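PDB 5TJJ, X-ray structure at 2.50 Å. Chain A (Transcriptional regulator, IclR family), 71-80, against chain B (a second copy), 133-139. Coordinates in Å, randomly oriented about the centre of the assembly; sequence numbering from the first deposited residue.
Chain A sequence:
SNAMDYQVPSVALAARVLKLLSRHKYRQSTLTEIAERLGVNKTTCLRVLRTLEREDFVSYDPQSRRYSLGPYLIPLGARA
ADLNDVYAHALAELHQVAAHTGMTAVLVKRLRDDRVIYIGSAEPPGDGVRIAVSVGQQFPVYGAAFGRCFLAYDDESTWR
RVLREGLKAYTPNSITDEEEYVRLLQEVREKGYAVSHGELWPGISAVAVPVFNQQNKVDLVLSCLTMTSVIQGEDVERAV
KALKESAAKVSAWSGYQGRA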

# COMPACT_ATOMS: atom_id res chain seq x y z
N PRO A 71 4.54 7.34 -9.43
CA PRO A 71 4.67 7.72 -8.02
C PRO A 71 3.37 8.01 -7.24
O PRO A 71 3.41 7.99 -6.02
N TYR A 72 2.26 8.25 -7.91
CA TYR A 72 1.00 8.52 -7.22
C TYR A 72 0.52 7.29 -6.44
O TYR A 72 -0.16 7.41 -5.41
N LEU A 73 0.90 6.10 -6.88
CA LEU A 73 0.53 4.87 -6.17
C LEU A 73 1.15 4.78 -4.75
O LEU A 73 0.63 4.08 -3.88
N ILE A 74 2.23 5.51 -4.48
CA ILE A 74 2.86 5.43 -3.17
C ILE A 74 1.99 6.06 -2.05
O ILE A 74 1.78 5.42 -1.01
N PRO A 75 1.50 7.30 -2.25
CA PRO A 75 0.63 7.86 -1.21
C PRO A 75 -0.75 7.23 -1.19
O PRO A 75 -1.32 7.15 -0.15
N LEU A 76 -1.26 6.75 -2.31
CA LEU A 76 -2.48 5.92 -2.28
C LEU A 76 -2.38 4.71 -1.41
O LEU A 76 -3.29 4.42 -0.65
N GLY A 77 -1.27 3.99 -1.56
CA GLY A 77 -0.98 2.81 -0.74
C GLY A 77 -0.93 3.11 0.74
O GLY A 77 -1.51 2.39 1.56
N ALA A 78 -0.26 4.20 1.07
CA ALA A 78 -0.10 4.65 2.45
C ALA A 78 -1.43 5.05 3.07
O ALA A 78 -1.71 4.71 4.20
N ARG A 79 -2.25 5.76 2.31
CA ARG A 79 -3.58 6.18 2.78
C ARG A 79 -4.55 5.02 2.93
O ARG A 79 -5.31 5.00 3.90
N ALA A 80 -4.53 4.10 1.97
CA ALA A 80 -5.29 2.85 2.05
C ALA A 80 -4.96 2.02 3.31
O ALA A 80 -5.87 1.64 4.03
N VAL B 133 1.84 15.12 8.81
CA VAL B 133 1.36 15.68 7.55
C VAL B 133 0.40 14.67 6.95
O VAL B 133 0.45 13.50 7.29
N SER B 134 -0.47 15.12 6.05
CA SER B 134 -1.35 14.23 5.33
C SER B 134 -0.62 13.74 4.10
O SER B 134 -0.39 14.51 3.15
N VAL B 135 -0.23 12.48 4.10
CA VAL B 135 0.48 11.92 2.94
C VAL B 135 -0.51 11.89 1.80
O VAL B 135 -1.69 11.60 2.00
N GLY B 136 -0.04 12.27 0.62
CA GLY B 136 -0.89 12.35 -0.58
C GLY B 136 -1.63 13.67 -0.76
O GLY B 136 -2.39 13.82 -1.73
N GLN B 137 -1.43 14.63 0.15
CA GLN B 137 -2.01 15.94 -0.03
C GLN B 137 -1.31 16.65 -1.19
O GLN B 137 -0.07 16.63 -1.27
N GLN B 138 -2.11 17.27 -2.05
CA GLN B 138 -1.61 18.11 -3.16
C GLN B 138 -1.50 19.59 -2.77
O GLN B 138 -2.19 20.07 -1.86
N PHE B 139 -0.61 20.29 -3.48
CA PHE B 139 -0.30 21.68 -3.25
C PHE B 139 0.02 22.36 -4.57
O PHE B 139 0.51 21.69 -5.50

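A helix can receive a turn from a neighbouring subunit closely when small groups meet at the centre and longer side chains reach in from the flanks, and the contact between the two copies of this IclR-family regulator illustrates the principle. The turn is a type II beta turn from Ser B134 to Gln B137, closed by the bond from Gln B137 N to Ser B134 O (3.2 Å). Its third position, Gly B136, lies over Pro A75, whose CB points toward the turn and comes within 3.5 Å of Gly B136 CA. Glycine suits this place twice over: at its phi/psi of 86/1 a CB would jam against the preceding carbonyl oxygen, and it would also sit only 3.3 Å from Pro A75 CB.

Beside it, Val B135 leaves its backbone sideways and adopts the t rotamer (chi1 165°). This places CG1 3.6 Å from Pro A75 CB and 4.1 Å from Ala A78 CB, a small apolar patch one helical turn long.

The longer side chains start sideways, but their ends come nearer the other stretch. Arg A79 is m at chi1, chi2 and chi3, a folded course that lays its CD 3.2 Å from Val B135 O and brings NH1 within 3.5 Å of Ser B134 CB. The guanidinium meets the turn obliquely. A water accepts from Val B135 N (3.0 Å) and, weakly, from Arg A79 NH1 (3.1 Å), thereby linking the side chain to the turn's backbone.

At the other end, Tyr A72 has an off-well chi1 of -143°, with its hydroxyl extending to the strand that follows the turn. Gln B138, m then t, stretches to meet it: NE2 donates to Tyr A72 OH (2.8 Å, 156°), approaching at the ring edge near its plane, while OE1 is satisfied elsewhere in the structure.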

# COMPACT_ATOMS: atom_id res chain seq x y z
CB PRO A 71 5.55 8.97 -8.08
CG PRO A 71 5.28 9.58 -9.43
CD PRO A 71 4.94 8.43 -10.33
CB TYR A 72 -0.11 8.99 -8.19
CG TYR A 72 -1.01 10.03 -7.60
CD1 TYR A 72 -1.85 9.73 -6.53
CD2 TYR A 72 -0.99 11.34 -8.08
CE1 TYR A 72 -2.66 10.70 -5.96
CE2 TYR A 72 -1.80 12.32 -7.52
CZ TYR A 72 -2.64 11.99 -6.47
OH TYR A 72 -3.44 12.95 -5.91
CB LEU A 73 0.90 3.64 -7.01
CG LEU A 73 0.27 3.64 -8.42
CD1 LEU A 73 0.82 2.52 -9.27
CD2 LEU A 73 -1.25 3.58 -8.33
CB ILE A 74 4.30 5.98 -3.20
CG1 ILE A 74 5.15 5.13 -4.15
CG2 ILE A 74 4.93 5.96 -1.82
CD1 ILE A 74 6.41 5.82 -4.66
CB PRO A 75 0.59 9.36 -1.54
CG PRO A 75 0.93 9.43 -2.99
CD PRO A 75 1.92 8.34 -3.20
CB LEU A 76 -2.86 5.43 -3.68
CG LEU A 76 -3.35 6.49 -4.64
CD1 LEU A 76 -3.87 5.78 -5.87
CD2 LEU A 76 -4.42 7.36 -4.02
CB ALA A 78 0.89 5.80 2.54
CB ARG A 79 -4.19 7.22 1.86
CG ARG A 79 -3.44 8.52 1.84
CD ARG A 79 -3.46 9.24 3.16
NE ARG A 79 -4.70 9.95 3.35
CZ ARG A 79 -4.83 11.06 4.08
NH1 ARG A 79 -3.78 11.62 4.69
NH2 ARG A 79 -6.03 11.64 4.19
CB ALA A 80 -5.05 2.00 0.80
CB VAL B 133 2.51 15.92 6.53
CG1 VAL B 133 3.43 17.01 6.99
CG2 VAL B 133 3.33 14.67 6.24
CB SER B 134 -2.62 14.94 4.99
OG SER B 134 -3.31 15.24 6.18
CB VAL B 135 1.10 10.54 3.23
CG1 VAL B 135 1.50 9.82 1.96
CG2 VAL B 135 2.32 10.72 4.12
CB GLN B 137 -1.83 16.75 1.25
CG GLN B 137 -2.54 18.08 1.17
CD GLN B 137 -2.64 18.77 2.52
OE1 GLN B 137 -2.11 18.28 3.54
NE2 GLN B 137 -3.29 19.91 2.53
CB GLN B 138 -2.48 18.01 -4.41
CG GLN B 138 -2.35 16.69 -5.16
CD GLN B 138 -3.10 16.70 -6.49
OE1 GLN B 138 -3.36 17.75 -7.07
NE2 GLN B 138 -3.46 15.51 -6.97
CB PHE B 139 0.94 21.82 -2.33
CG PHE B 139 0.74 21.25 -0.98
CD1 PHE B 139 0.04 21.96 -0.00
CD2 PHE B 139 1.18 19.97 -0.69
CE1 PHE B 139 -0.19 21.42 1.25
CE2 PHE B 139 0.97 19.41 0.57
CZ PHE B 139 0.29 20.14 1.54
O HOH W 1 -1.24 10.49 6.10